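Local coordinates for protein putative oxidoreductase yhhX (Escherichia coli K-12, PDB 3F4L) that is a probable oxidoreductase of the Gfo/Idh/MocA family, thought to act as an NADP-dependent scyllo-inositol dehydrogenase, at residues A[6-11]-A[55-60]; A[12-17]-A[70-75]; A[19-24]-A[295-300]; A[91-96]-A[300-305]. All blocks are in the same frame, centred on the assembly; numbering follows the deposited sequence.

Interactions 1 and 2 lie within the Rossmann half, with centres about 11 Å apart. They meet where strands 3-8 and 66-71 pair: Ile8 O is 2.8 Å from Cys72 N, a probable hydrogen bond. Interactions 3 and 4 join that half to the C-terminal half; their centres are about 11 Å apart and they share Arg300. Helix 12-22 serves both interactions 2 and 3. Interaction 4 adds the next strand, 91-94. The centres of interactions 2 and 4 are about 12 Å apart. There Ser13 OG lies 2.9 Å from Glu95 OE2. The glycine-containing loop of 6-11, which probably helps to bind the nicotinamide cofactor, starts the helix of interaction 2.

Interaction 1 (A[6-11]-A[55-60]); sequences AFIGFG and SDLDEV
Ala6 CB meets Val60 CG1 at 3.3 Å. Ile8 CD1 meets Leu57 CD1, also at 3.3 Å, and these two side chains cross at about a right angle. Both methyl pairs are tighter than usual for carbons, and all four residues are buried. Leu57 has CG anti to its backbone N (chi1 -176°), which swings the isobutyl end over to the strand. His33 touches both Ala6 and Val60, and Tyr81 of helix 78-87 touches both Ile8 and Leu57, so each pair has a neighbour at its flank. The other side of the 55-60 segment is polar and open to solvent. Ser55, Asp58 and Glu59 are exposed there. Asp56 OD1 takes a weak capping bond from Asp58 N, 3.1 Å long and bent to 125°. Val60 N bonds to Leu57 O at 2.9 Å, which fixes the turn that presents both apolar residues. Past Ile8 the chain leaves the sheet at Gly9. With phi at 113° there, any side chain would run into the carbonyl O of Ile8, so the backbone alone demands glycine. A central first strand that ends in a glycine-containing loop before a helix is the hallmark of the Rossmann fold.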
loop_
_atom_site.group_PDB
_atom_site.type_symbol
_atom_site.label_atom_id
_atom_site.label_comp_id
_atom_site.label_asym_id
_atom_site.label_seq_id
_atom_site.Cartn_x
_atom_site.Cartn_y
_atom_site.Cartn_z
ATOM N N ALA A 6 22.146 29.934 19.068
ATOM C CA ALA A 6 21.065 30.532 19.829
ATOM C C ALA A 6 19.723 30.018 19.331
ATOM O O ALA A 6 19.557 29.723 18.152
ATOM C CB ALA A 6 21.123 32.050 19.719
ATOM N N PHE A 7 18.759 29.909 20.233
ATOM C CA PHE A 7 17.448 29.435 19.837
ATOM C C PHE A 7 16.391 30.508 19.896
ATOM O O PHE A 7 16.357 31.315 20.826
ATOM C CB PHE A 7 16.992 28.276 20.728
ATOM C CG PHE A 7 17.759 27.023 20.519
ATOM C CD1 PHE A 7 19.018 26.859 21.086
ATOM C CD2 PHE A 7 17.239 26.008 19.720
ATOM C CE1 PHE A 7 19.751 25.694 20.854
ATOM C CE2 PHE A 7 17.957 24.844 19.482
ATOM C CZ PHE A 7 19.213 24.684 20.047
ATOM N N ILE A 8 15.536 30.524 18.879
ATOM C CA ILE A 8 14.412 31.442 18.851
ATOM C C ILE A 8 13.252 30.518 19.189
ATOM O O ILE A 8 12.814 29.718 18.351
ATOM C CB ILE A 8 14.155 32.035 17.457
ATOM C CG1 ILE A 8 15.417 32.721 16.925
ATOM C CG2 ILE A 8 13.001 33.020 17.533
ATOM C CD1 ILE A 8 15.943 33.795 17.807
ATOM N N GLY A 9 12.775 30.613 20.423
ATOM C CA GLY A 9 11.683 29.774 20.862
ATOM C C GLY A 9 12.171 28.806 21.920
ATOM O O GLY A 9 13.248 28.215 21.796
ATOM N N PHE A 10 11.390 28.640 22.978
ATOM C CA PHE A 10 11.778 27.725 24.038
ATOM C C PHE A 10 10.597 26.852 24.439
ATOM O O PHE A 10 10.205 26.820 25.598
ATOM C CB PHE A 10 12.296 28.506 25.251
ATOM C CG PHE A 10 12.939 27.639 26.298
ATOM C CD1 PHE A 10 13.920 26.723 25.949
ATOM C CD2 PHE A 10 12.587 27.763 27.639
ATOM C CE1 PHE A 10 14.550 25.940 26.917
ATOM C CE2 PHE A 10 13.211 26.987 28.616
ATOM C CZ PHE A 10 14.196 26.073 28.247
ATOM N N GLY A 11 10.021 26.162 23.464
ATOM C CA GLY A 11 8.891 25.296 23.743
ATOM C C GLY A 11 9.341 23.855 23.896
ATOM O O GLY A 11 10.517 23.580 24.171
ATOM N N SER A 55 14.244 38.128 26.086
ATOM C CA SER A 55 13.048 38.437 25.321
ATOM C C SER A 55 13.366 39.560 24.341
ATOM O O SER A 55 12.476 40.117 23.700
ATOM C CB SER A 55 11.910 38.849 26.251
ATOM O OG SER A 55 11.429 37.721 26.962
ATOM N N ASP A 56 14.653 39.884 24.239
ATOM C CA ASP A 56 15.139 40.910 23.323
ATOM C C ASP A 56 15.897 40.171 22.222
ATOM O O ASP A 56 17.032 39.733 22.417
ATOM C CB ASP A 56 16.067 41.883 24.065
ATOM C CG ASP A 56 16.737 42.889 23.141
ATOM O OD1 ASP A 56 16.362 42.971 21.947
ATOM O OD2 ASP A 56 17.644 43.607 23.620
ATOM N N LEU A 57 15.257 40.031 21.065
ATOM C CA LEU A 57 15.859 39.315 19.953
ATOM C C LEU A 57 17.143 39.969 19.463
ATOM O O LEU A 57 18.078 39.281 19.064
ATOM C CB LEU A 57 14.846 39.189 18.813
ATOM C CG LEU A 57 15.240 38.381 17.570
ATOM C CD1 LEU A 57 15.965 37.101 17.955
ATOM C CD2 LEU A 57 13.988 38.068 16.779
ATOM N N ASP A 58 17.203 41.296 19.505
ATOM C CA ASP A 58 18.401 41.989 19.047
ATOM C C ASP A 58 19.643 41.587 19.836
ATOM O O ASP A 58 20.739 41.513 19.275
ATOM C CB ASP A 58 18.194 43.503 19.098
ATOM C CG ASP A 58 17.277 43.993 17.993
ATOM O OD1 ASP A 58 17.498 43.601 16.828
ATOM O OD2 ASP A 58 16.344 44.767 18.280
ATOM N N GLU A 59 19.470 41.322 21.130
ATOM C CA GLU A 59 20.577 40.904 21.987
ATOM C C GLU A 59 21.198 39.597 21.494
ATOM O O GLU A 59 22.319 39.246 21.869
ATOM C CB GLU A 59 20.094 40.716 23.425
ATOM C CG GLU A 59 20.128 41.978 24.265
ATOM C CD GLU A 59 19.454 41.790 25.608
ATOM O OE1 GLU A 59 19.634 40.706 26.207
ATOM O OE2 GLU A 59 18.754 42.725 26.064
ATOM N N VAL A 60 20.456 38.875 20.664
ATOM C CA VAL A 60 20.945 37.615 20.120
ATOM C C VAL A 60 21.528 37.834 18.724
ATOM O O VAL A 60 22.670 37.465 18.452
ATOM C CB VAL A 60 19.815 36.560 20.021
ATOM C CG1 VAL A 60 20.372 35.273 19.461
ATOM C CG2 VAL A 60 19.192 36.320 21.396
#

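Interaction 2 (A[12-17]-A[70-75]); sequences KSTTRY and VVCTHA
Cys72 sits against two hydroxyl groups of segment 12-17, the start of helix 12-22. Cys72 CB is 3.3 Å from Thr14 OG1 and 3.7 Å from Ser13 OG. Cys72 SG lies 3.6 Å from Thr14 OG1. These are packing contacts, since both hydroxyls have their polar partners elsewhere. Thr14 OG1 hydrogen-bonds to Gly9 O, and so ties the first turn of the helix back to the loop before it. Its chi1 of -54° puts OG1 beside the backbone N and sends CG2 anti to that N. Ser13 OG takes the crowded position between N and the carbonyl carbon (chi1 64°), and from there it bonds to Glu95 OE2. This is the switch point of the Rossmann sheet, where the strand order reverses between 3-8 and 66-71. The two strands are neighbours in the parallel sheet, and the first helix starts near their carboxyl ends. Cys72 comes just after strand 66-71 and points its side chain at that helix. Its backbone is held by Ile8 on strand 3-8, and its side chain also packs on Phe7 and Glu95. Within the helix, Arg16 N bonds to Lys12 O at 2.8 Å, and Tyr17 N to Ser13 O at 2.9 Å. From Thr14 to Tyr17 the turn widens to the pi type. Glu95, which holds Ser13, is itself bonded through OE1 to His18 NE2.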
loop_
_atom_site.group_PDB
_atom_site.type_symbol
_atom_site.label_atom_id
_atom_site.label_comp_id
_atom_site.label_asym_id
_atom_site.label_seq_id
_atom_site.Cartn_x
_atom_site.Cartn_y
_atom_site.Cartn_z
ATOM N N LYS A 12 8.406 22.930 23.709
ATOM C CA LYS A 12 8.713 21.516 23.830
ATOM C C LYS A 12 9.716 21.024 22.801
ATOM O O LYS A 12 10.610 20.250 23.128
ATOM C CB LYS A 12 7.432 20.692 23.739
ATOM C CG LYS A 12 6.667 20.632 25.048
ATOM C CD LYS A 12 7.477 19.865 26.087
ATOM C CE LYS A 12 6.703 19.659 27.378
ATOM N NZ LYS A 12 7.471 18.825 28.347
ATOM N N SER A 13 9.575 21.468 21.560
ATOM C CA SER A 13 10.501 21.025 20.531
ATOM C C SER A 13 11.939 21.364 20.925
ATOM O O SER A 13 12.832 20.542 20.792
ATOM C CB SER A 13 10.170 21.678 19.191
ATOM O OG SER A 13 10.352 23.077 19.268
ATOM N N THR A 14 12.159 22.576 21.416
ATOM C CA THR A 14 13.497 22.993 21.814
ATOM C C THR A 14 14.058 22.151 22.971
ATOM O O THR A 14 15.215 21.728 22.931
ATOM C CB THR A 14 13.502 24.479 22.237
ATOM O OG1 THR A 14 12.933 25.273 21.189
ATOM C CG2 THR A 14 14.920 24.956 22.520
ATOM N N THR A 15 13.248 21.899 23.996
ATOM C CA THR A 15 13.728 21.135 25.149
ATOM C C THR A 15 13.748 19.623 24.978
ATOM O O THR A 15 14.381 18.918 25.767
ATOM C CB THR A 15 12.913 21.444 26.419
ATOM O OG1 THR A 15 11.521 21.216 26.167
ATOM C CG2 THR A 15 13.131 22.883 26.851
ATOM N N ARG A 16 13.067 19.119 23.953
ATOM C CA ARG A 16 13.028 17.679 23.731
ATOM C C ARG A 16 13.844 17.186 22.547
ATOM O O ARG A 16 14.543 16.174 22.645
ATOM C CB ARG A 16 11.583 17.203 23.561
ATOM C CG ARG A 16 11.475 15.725 23.204
ATOM C CD ARG A 16 10.043 15.243 23.328
ATOM N NE ARG A 16 9.540 15.448 24.685
ATOM C CZ ARG A 16 8.261 15.359 25.034
ATOM N NH1 ARG A 16 7.338 15.066 24.125
ATOM N NH2 ARG A 16 7.906 15.566 26.293
ATOM N N TYR A 17 13.770 17.898 21.430
ATOM C CA TYR A 17 14.485 17.455 20.246
ATOM C C TYR A 17 15.781 18.166 19.893
ATOM O O TYR A 17 16.496 17.722 18.998
ATOM C CB TYR A 17 13.539 17.476 19.054
ATOM C CG TYR A 17 12.340 16.579 19.258
ATOM C CD1 TYR A 17 12.476 15.191 19.259
ATOM C CD2 TYR A 17 11.068 17.118 19.451
ATOM C CE1 TYR A 17 11.373 14.362 19.443
ATOM C CE2 TYR A 17 9.960 16.298 19.636
ATOM C CZ TYR A 17 10.119 14.922 19.629
ATOM O OH TYR A 17 9.027 14.104 19.804
ATOM N N VAL A 70 18.633 28.888 15.656
ATOM C CA VAL A 70 17.667 27.805 15.442
ATOM C C VAL A 70 16.252 28.315 15.722
ATOM O O VAL A 70 15.921 28.626 16.852
ATOM C CB VAL A 70 17.992 26.618 16.360
ATOM C CG1 VAL A 70 17.104 25.414 16.030
ATOM C CG2 VAL A 70 19.458 26.258 16.214
ATOM N N VAL A 71 15.428 28.398 14.682
ATOM C CA VAL A 71 14.065 28.899 14.809
ATOM C C VAL A 71 13.082 27.780 15.150
ATOM O O VAL A 71 12.828 26.895 14.331
ATOM C CB VAL A 71 13.630 29.577 13.510
ATOM C CG1 VAL A 71 12.263 30.204 13.686
ATOM C CG2 VAL A 71 14.667 30.623 13.107
ATOM N N CYS A 72 12.543 27.834 16.364
ATOM C CA CYS A 72 11.608 26.825 16.864
ATOM C C CYS A 72 10.309 27.435 17.358
ATOM O O CYS A 72 9.660 26.867 18.229
ATOM C CB CYS A 72 12.227 26.068 18.033
ATOM S SG CYS A 72 13.867 25.451 17.729
ATOM N N THR A 73 9.942 28.594 16.825
ATOM C CA THR A 73 8.709 29.263 17.230
ATOM C C THR A 73 7.525 28.681 16.468
ATOM O O THR A 73 7.606 27.591 15.898
ATOM C CB THR A 73 8.761 30.788 16.942
ATOM O OG1 THR A 73 9.062 31.010 15.552
ATOM C CG2 THR A 73 9.810 31.469 17.817
ATOM N N HIS A 74 6.426 29.425 16.466
ATOM C CA HIS A 74 5.221 29.017 15.768
ATOM C C HIS A 74 5.494 29.049 14.268
ATOM O O HIS A 74 6.138 29.971 13.759
ATOM C CB HIS A 74 4.082 29.975 16.113
ATOM C CG HIS A 74 2.759 29.576 15.539
ATOM N ND1 HIS A 74 2.532 29.482 14.183
ATOM C CD2 HIS A 74 1.587 29.257 16.140
ATOM C CE1 HIS A 74 1.278 29.122 13.972
ATOM N NE2 HIS A 74 0.683 28.980 15.143
ATOM N N ALA A 75 4.996 28.040 13.565
ATOM C CA ALA A 75 5.180 27.936 12.121
ATOM C C ALA A 75 5.036 29.269 11.379
ATOM O O ALA A 75 5.856 29.604 10.520
ATOM C CB ALA A 75 4.188 26.922 11.551
#

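Interaction 3 (A[19-24]-A[295-300]); sequences LPYVLN and MGDYGR
Tyr21 lays its ring against Asp297, Tyr298 and Gly299, and so joins the first helix of the Rossmann half to the C-terminal alpha/beta half. Leu19, two residues earlier, faces elsewhere. At Pro20 the helix kinks, as the nitrogens of Pro20 and Tyr21 make no bond to the preceding turn. Tyr21 then reaches across. Its CG stands anti to the carbonyl carbon (chi1 -65°), which carries the ring over to 297-299. Tyr298 CB stands over one face of this Tyr21 ring, 3.9 Å from the centroid and close to the ring normal, a CH-pi contact. The two tyrosine rings meet obliquely, with planes at 62°. Tyr21 OH lies 3.4 Å from Tyr298 CD2 and bonds weakly to Gln253 OE1, which Tyr298 N also uses. Near the base of the ring, Tyr21 CB is 3.9 Å from Gly299 CA; a side chain on Gly299 would be tight there. With a leucine in place of Tyr21, Tyr298 CB would probably lose its aromatic face and Gln253 its phenol partner. Val22 turns back to the sheet. Just past Asn24, Arg25 forms a salt bridge with Asp297 OD2. The other oxygen, Asp297 OD1, lies 3.5 Å from Tyr21 CD1. It also caps the coming helix 300-311: Gly299 N meets Asp297 OD1 at 3.0 Å and 148°, from above the carboxylate plane.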
loop_
_atom_site.group_PDB
_atom_site.type_symbol
_atom_site.label_atom_id
_atom_site.label_comp_id
_atom_site.label_asym_id
_atom_site.label_seq_id
_atom_site.Cartn_x
_atom_site.Cartn_y
_atom_site.Cartn_z
ATOM N N LEU A 19 17.944 20.576 22.580
ATOM C CA LEU A 19 18.837 20.689 23.725
ATOM C C LEU A 19 19.458 19.397 24.247
ATOM O O LEU A 19 20.653 19.364 24.549
ATOM C CB LEU A 19 18.126 21.460 24.851
ATOM C CG LEU A 19 18.435 22.969 24.958
ATOM C CD1 LEU A 19 18.845 23.542 23.606
ATOM C CD2 LEU A 19 17.242 23.716 25.517
ATOM N N PRO A 20 18.670 18.311 24.346
ATOM C CA PRO A 20 19.268 17.066 24.848
ATOM C C PRO A 20 20.497 16.654 24.039
ATOM O O PRO A 20 21.463 16.109 24.577
ATOM C CB PRO A 20 18.127 16.052 24.715
ATOM C CG PRO A 20 16.894 16.901 24.904
ATOM C CD PRO A 20 17.231 18.136 24.071
ATOM N N TYR A 21 20.453 16.930 22.742
ATOM C CA TYR A 21 21.532 16.576 21.828
ATOM C C TYR A 21 22.652 17.615 21.776
ATOM O O TYR A 21 23.836 17.269 21.718
ATOM C CB TYR A 21 20.947 16.370 20.425
ATOM C CG TYR A 21 19.996 15.203 20.352
ATOM C CD1 TYR A 21 20.475 13.889 20.251
ATOM C CD2 TYR A 21 18.622 15.396 20.439
ATOM C CE1 TYR A 21 19.615 12.813 20.238
ATOM C CE2 TYR A 21 17.741 14.318 20.431
ATOM C CZ TYR A 21 18.245 13.032 20.331
ATOM O OH TYR A 21 17.376 11.976 20.321
ATOM N N VAL A 22 22.272 18.887 21.788
ATOM C CA VAL A 22 23.236 19.968 21.737
ATOM C C VAL A 22 24.040 20.062 23.028
ATOM O O VAL A 22 25.249 20.308 22.994
ATOM C CB VAL A 22 22.527 21.309 21.459
ATOM C CG1 VAL A 22 23.528 22.475 21.564
ATOM C CG2 VAL A 22 21.916 21.265 20.064
ATOM N N LEU A 23 23.376 19.855 24.166
ATOM C CA LEU A 23 24.064 19.926 25.451
ATOM C C LEU A 23 24.981 18.716 25.663
ATOM O O LEU A 23 25.745 18.672 26.625
ATOM C CB LEU A 23 23.047 20.038 26.596
ATOM C CG LEU A 23 22.094 21.234 26.484
ATOM C CD1 LEU A 23 21.039 21.177 27.603
ATOM C CD2 LEU A 23 22.893 22.536 26.557
ATOM N N ASN A 24 24.904 17.735 24.768
ATOM C CA ASN A 24 25.766 16.557 24.869
ATOM C C ASN A 24 26.999 16.767 23.973
ATOM O O ASN A 24 27.868 15.890 23.871
ATOM C CB ASN A 24 25.016 15.306 24.409
ATOM C CG ASN A 24 25.245 14.111 25.327
ATOM O OD1 ASN A 24 26.379 13.804 25.713
ATOM N ND2 ASN A 24 24.162 13.420 25.668
HETATM N N MSE A 295 22.388 2.638 14.606
HETATM C CA MSE A 295 22.105 3.571 15.696
HETATM C C MSE A 295 21.657 4.941 15.191
HETATM O O MSE A 295 22.323 5.561 14.355
HETATM C CB MSE A 295 23.338 3.746 16.579
HETATM C CG MSE A 295 23.058 4.457 17.901
HETATM SE SE MSE A 295 24.671 5.192 18.701
HETATM C CE MSE A 295 24.075 7.017 18.980
ATOM N N GLY A 296 20.530 5.411 15.708
ATOM C CA GLY A 296 20.017 6.709 15.305
ATOM C C GLY A 296 20.507 7.786 16.258
ATOM O O GLY A 296 20.742 7.512 17.442
ATOM N N ASP A 297 20.663 9.006 15.751
ATOM C CA ASP A 297 21.128 10.116 16.576
ATOM C C ASP A 297 20.751 11.450 15.929
ATOM O O ASP A 297 21.393 11.889 14.965
ATOM C CB ASP A 297 22.650 10.008 16.767
ATOM C CG ASP A 297 23.223 11.129 17.627
ATOM O OD1 ASP A 297 22.446 11.836 18.299
ATOM O OD2 ASP A 297 24.462 11.297 17.640
ATOM N N TYR A 298 19.711 12.093 16.463
ATOM C CA TYR A 298 19.251 13.367 15.910
ATOM C C TYR A 298 20.316 14.456 15.971
ATOM O O TYR A 298 20.247 15.438 15.232
ATOM C CB TYR A 298 17.993 13.851 16.634
ATOM C CG TYR A 298 16.803 12.935 16.471
ATOM C CD1 TYR A 298 16.622 12.203 15.296
ATOM C CD2 TYR A 298 15.827 12.836 17.465
ATOM C CE1 TYR A 298 15.498 11.400 15.110
ATOM C CE2 TYR A 298 14.691 12.031 17.287
ATOM C CZ TYR A 298 14.538 11.319 16.106
ATOM O OH TYR A 298 13.422 10.533 15.904
ATOM N N GLY A 299 21.303 14.259 16.842
ATOM C CA GLY A 299 22.370 15.232 16.995
ATOM C C GLY A 299 23.305 15.270 15.805
ATOM O O GLY A 299 24.136 16.172 15.683
ATOM N N ARG A 300 23.172 14.288 14.922
ATOM C CA ARG A 300 24.016 14.236 13.741
ATOM C C ARG A 300 23.722 15.426 12.828
ATOM O O ARG A 300 24.518 15.746 11.953
ATOM C CB ARG A 300 23.838 12.887 13.032
ATOM C CG ARG A 300 24.634 11.790 13.755
ATOM C CD ARG A 300 24.117 10.371 13.532
ATOM N NE ARG A 300 24.213 9.942 12.145
ATOM C CZ ARG A 300 23.927 8.712 11.728
ATOM N NH1 ARG A 300 23.533 7.794 12.608
ATOM N NH2 ARG A 300 24.029 8.404 10.435
#

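Interaction 4 (A[91-96]-A[300-305]); sequences NVLVEK and RVYDAL
Leu93 pushes its CD2 methyl in among Val301, Tyr302 and Leu305. This methyl makes the nearest contact to each of them. The arrangement packs a helix of the C-terminal alpha/beta half on one face of the parallel Rossmann sheet. Strand 91-94 and helix 300-305 run nearly antiparallel, at 161°, with axes 11.4 Å apart at closest approach. A gap of that size is bridged by side chains. Leu93 spans it with CG anti to its backbone N (chi1 178°), so that the branch reaches outward to the helix. Leu93 CD2 meets Leu305 CD2 at 3.6 Å, and the two leucines cross at about a right angle. Val301 CG1 is a looser neighbour, 4.3 Å from Leu93 CD2. The adjoining strand 66-71 continues the apolar layer, with Leu68 touching both leucines and Val70 touching Tyr302. Val92 points away from the helix and packs on helix 78-87, which covers the other face of the sheet. Substituting an alanine for Leu93 would probably open a gap between sheet and helix and leave Leu305 CD2 and the end of Tyr302 without their main contact in this strand. The Tyr302 side chain also crosses Leu93 at about a right angle, with Tyr302 CZ 3.9 Å from Leu93 CD2. The polar end of Tyr302 is buried but satisfied, as Tyr302 OH is hydrogen-bonded to His18 ND1. Tyr302 OH is thus a bonded polar atom that still lies 3.8 Å from Leu93 CD2.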
loop_
_atom_site.group_PDB
_atom_site.type_symbol
_atom_site.label_atom_id
_atom_site.label_comp_id
_atom_site.label_asym_id
_atom_site.label_seq_id
_atom_site.Cartn_x
_atom_site.Cartn_y
_atom_site.Cartn_z
ATOM N N ASN A 91 23.817 31.931 10.268
ATOM C CA ASN A 91 23.399 30.718 9.577
ATOM C C ASN A 91 22.098 30.358 10.283
ATOM O O ASN A 91 21.946 30.649 11.469
ATOM C CB ASN A 91 24.432 29.614 9.766
ATOM C CG ASN A 91 25.711 29.904 9.027
ATOM O OD1 ASN A 91 25.743 29.881 7.795
ATOM N ND2 ASN A 91 26.771 30.204 9.769
ATOM N N VAL A 92 21.167 29.732 9.571
ATOM C CA VAL A 92 19.876 29.410 10.165
ATOM C C VAL A 92 19.382 27.971 9.978
ATOM O O VAL A 92 19.428 27.417 8.870
ATOM C CB VAL A 92 18.782 30.368 9.613
ATOM C CG1 VAL A 92 17.419 30.006 10.177
ATOM C CG2 VAL A 92 19.126 31.814 9.963
ATOM N N LEU A 93 18.900 27.390 11.078
ATOM C CA LEU A 93 18.333 26.041 11.091
ATOM C C LEU A 93 16.864 26.249 11.473
ATOM O O LEU A 93 16.561 26.817 12.527
ATOM C CB LEU A 93 19.053 25.161 12.120
ATOM C CG LEU A 93 18.559 23.714 12.322
ATOM C CD1 LEU A 93 18.690 22.905 11.029
ATOM C CD2 LEU A 93 19.383 23.056 13.422
ATOM N N VAL A 94 15.948 25.805 10.617
ATOM C CA VAL A 94 14.529 26.012 10.873
ATOM C C VAL A 94 13.708 24.740 11.079
ATOM O O VAL A 94 13.785 23.808 10.284
ATOM C CB VAL A 94 13.874 26.802 9.721
ATOM C CG1 VAL A 94 12.493 27.282 10.145
ATOM C CG2 VAL A 94 14.753 27.980 9.317
ATOM N N GLU A 95 12.908 24.720 12.140
ATOM C CA GLU A 95 12.051 23.572 12.424
ATOM C C GLU A 95 10.860 23.533 11.469
ATOM O O GLU A 95 10.510 24.545 10.866
ATOM C CB GLU A 95 11.538 23.630 13.858
ATOM C CG GLU A 95 12.434 22.942 14.857
ATOM C CD GLU A 95 11.719 22.674 16.159
ATOM O OE1 GLU A 95 12.246 21.881 16.972
ATOM O OE2 GLU A 95 10.630 23.255 16.364
ATOM N N LYS A 96 10.244 22.360 11.338
ATOM C CA LYS A 96 9.085 22.184 10.460
ATOM C C LYS A 96 7.955 23.137 10.855
ATOM O O LYS A 96 7.652 23.288 12.034
ATOM C CB LYS A 96 8.586 20.733 10.538
ATOM C CG LYS A 96 9.657 19.682 10.227
ATOM C CD LYS A 96 10.715 19.540 11.342
ATOM C CE LYS A 96 10.096 18.974 12.626
ATOM N NZ LYS A 96 11.105 18.547 13.641
ATOM N N ARG A 300 23.172 14.288 14.922
ATOM C CA ARG A 300 24.016 14.236 13.741
ATOM C C ARG A 300 23.722 15.426 12.828
ATOM O O ARG A 300 24.518 15.746 11.953
ATOM C CB ARG A 300 23.838 12.887 13.032
ATOM C CG ARG A 300 24.634 11.790 13.755
ATOM C CD ARG A 300 24.117 10.371 13.532
ATOM N NE ARG A 300 24.213 9.942 12.145
ATOM C CZ ARG A 300 23.927 8.712 11.728
ATOM N NH1 ARG A 300 23.533 7.794 12.608
ATOM N NH2 ARG A 300 24.029 8.404 10.435
ATOM N N VAL A 301 22.586 16.081 13.054
ATOM C CA VAL A 301 22.208 17.264 12.295
ATOM C C VAL A 301 23.197 18.358 12.690
ATOM O O VAL A 301 23.724 19.079 11.846
ATOM C CB VAL A 301 20.770 17.735 12.650
ATOM C CG1 VAL A 301 20.525 19.142 12.084
ATOM C CG2 VAL A 301 19.729 16.755 12.089
ATOM N N TYR A 302 23.460 18.471 13.986
ATOM C CA TYR A 302 24.391 19.481 14.455
ATOM C C TYR A 302 25.829 19.131 14.081
ATOM O O TYR A 302 26.650 20.026 13.848
ATOM C CB TYR A 302 24.244 19.690 15.962
ATOM C CG TYR A 302 22.968 20.437 16.328
ATOM C CD1 TYR A 302 21.766 19.755 16.557
ATOM C CD2 TYR A 302 22.956 21.830 16.394
ATOM C CE1 TYR A 302 20.583 20.447 16.843
ATOM C CE2 TYR A 302 21.778 22.534 16.677
ATOM C CZ TYR A 302 20.603 21.836 16.899
ATOM O OH TYR A 302 19.460 22.534 17.165
ATOM N N ASP A 303 26.136 17.838 13.997
ATOM C CA ASP A 303 27.488 17.448 13.612
ATOM C C ASP A 303 27.690 17.844 12.147
ATOM O O ASP A 303 28.804 18.154 11.738
ATOM C CB ASP A 303 27.718 15.936 13.792
ATOM C CG ASP A 303 27.591 15.494 15.240
ATOM O OD1 ASP A 303 28.010 16.257 16.133
ATOM O OD2 ASP A 303 27.082 14.381 15.495
ATOM N N ALA A 304 26.612 17.833 11.364
ATOM C CA ALA A 304 26.691 18.218 9.952
ATOM C C ALA A 304 26.832 19.731 9.822
ATOM O O ALA A 304 27.624 20.230 9.011
ATOM C CB ALA A 304 25.448 17.749 9.193
ATOM N N LEU A 305 26.053 20.461 10.610
ATOM C CA LEU A 305 26.112 21.924 10.592
ATOM C C LEU A 305 27.512 22.372 11.015
ATOM O O LEU A 305 28.040 23.362 10.505
ATOM C CB LEU A 305 25.054 22.504 11.531
ATOM C CG LEU A 305 23.678 22.798 10.922
ATOM C CD1 LEU A 305 23.282 21.719 9.960
ATOM C CD2 LEU A 305 22.649 22.916 12.037
#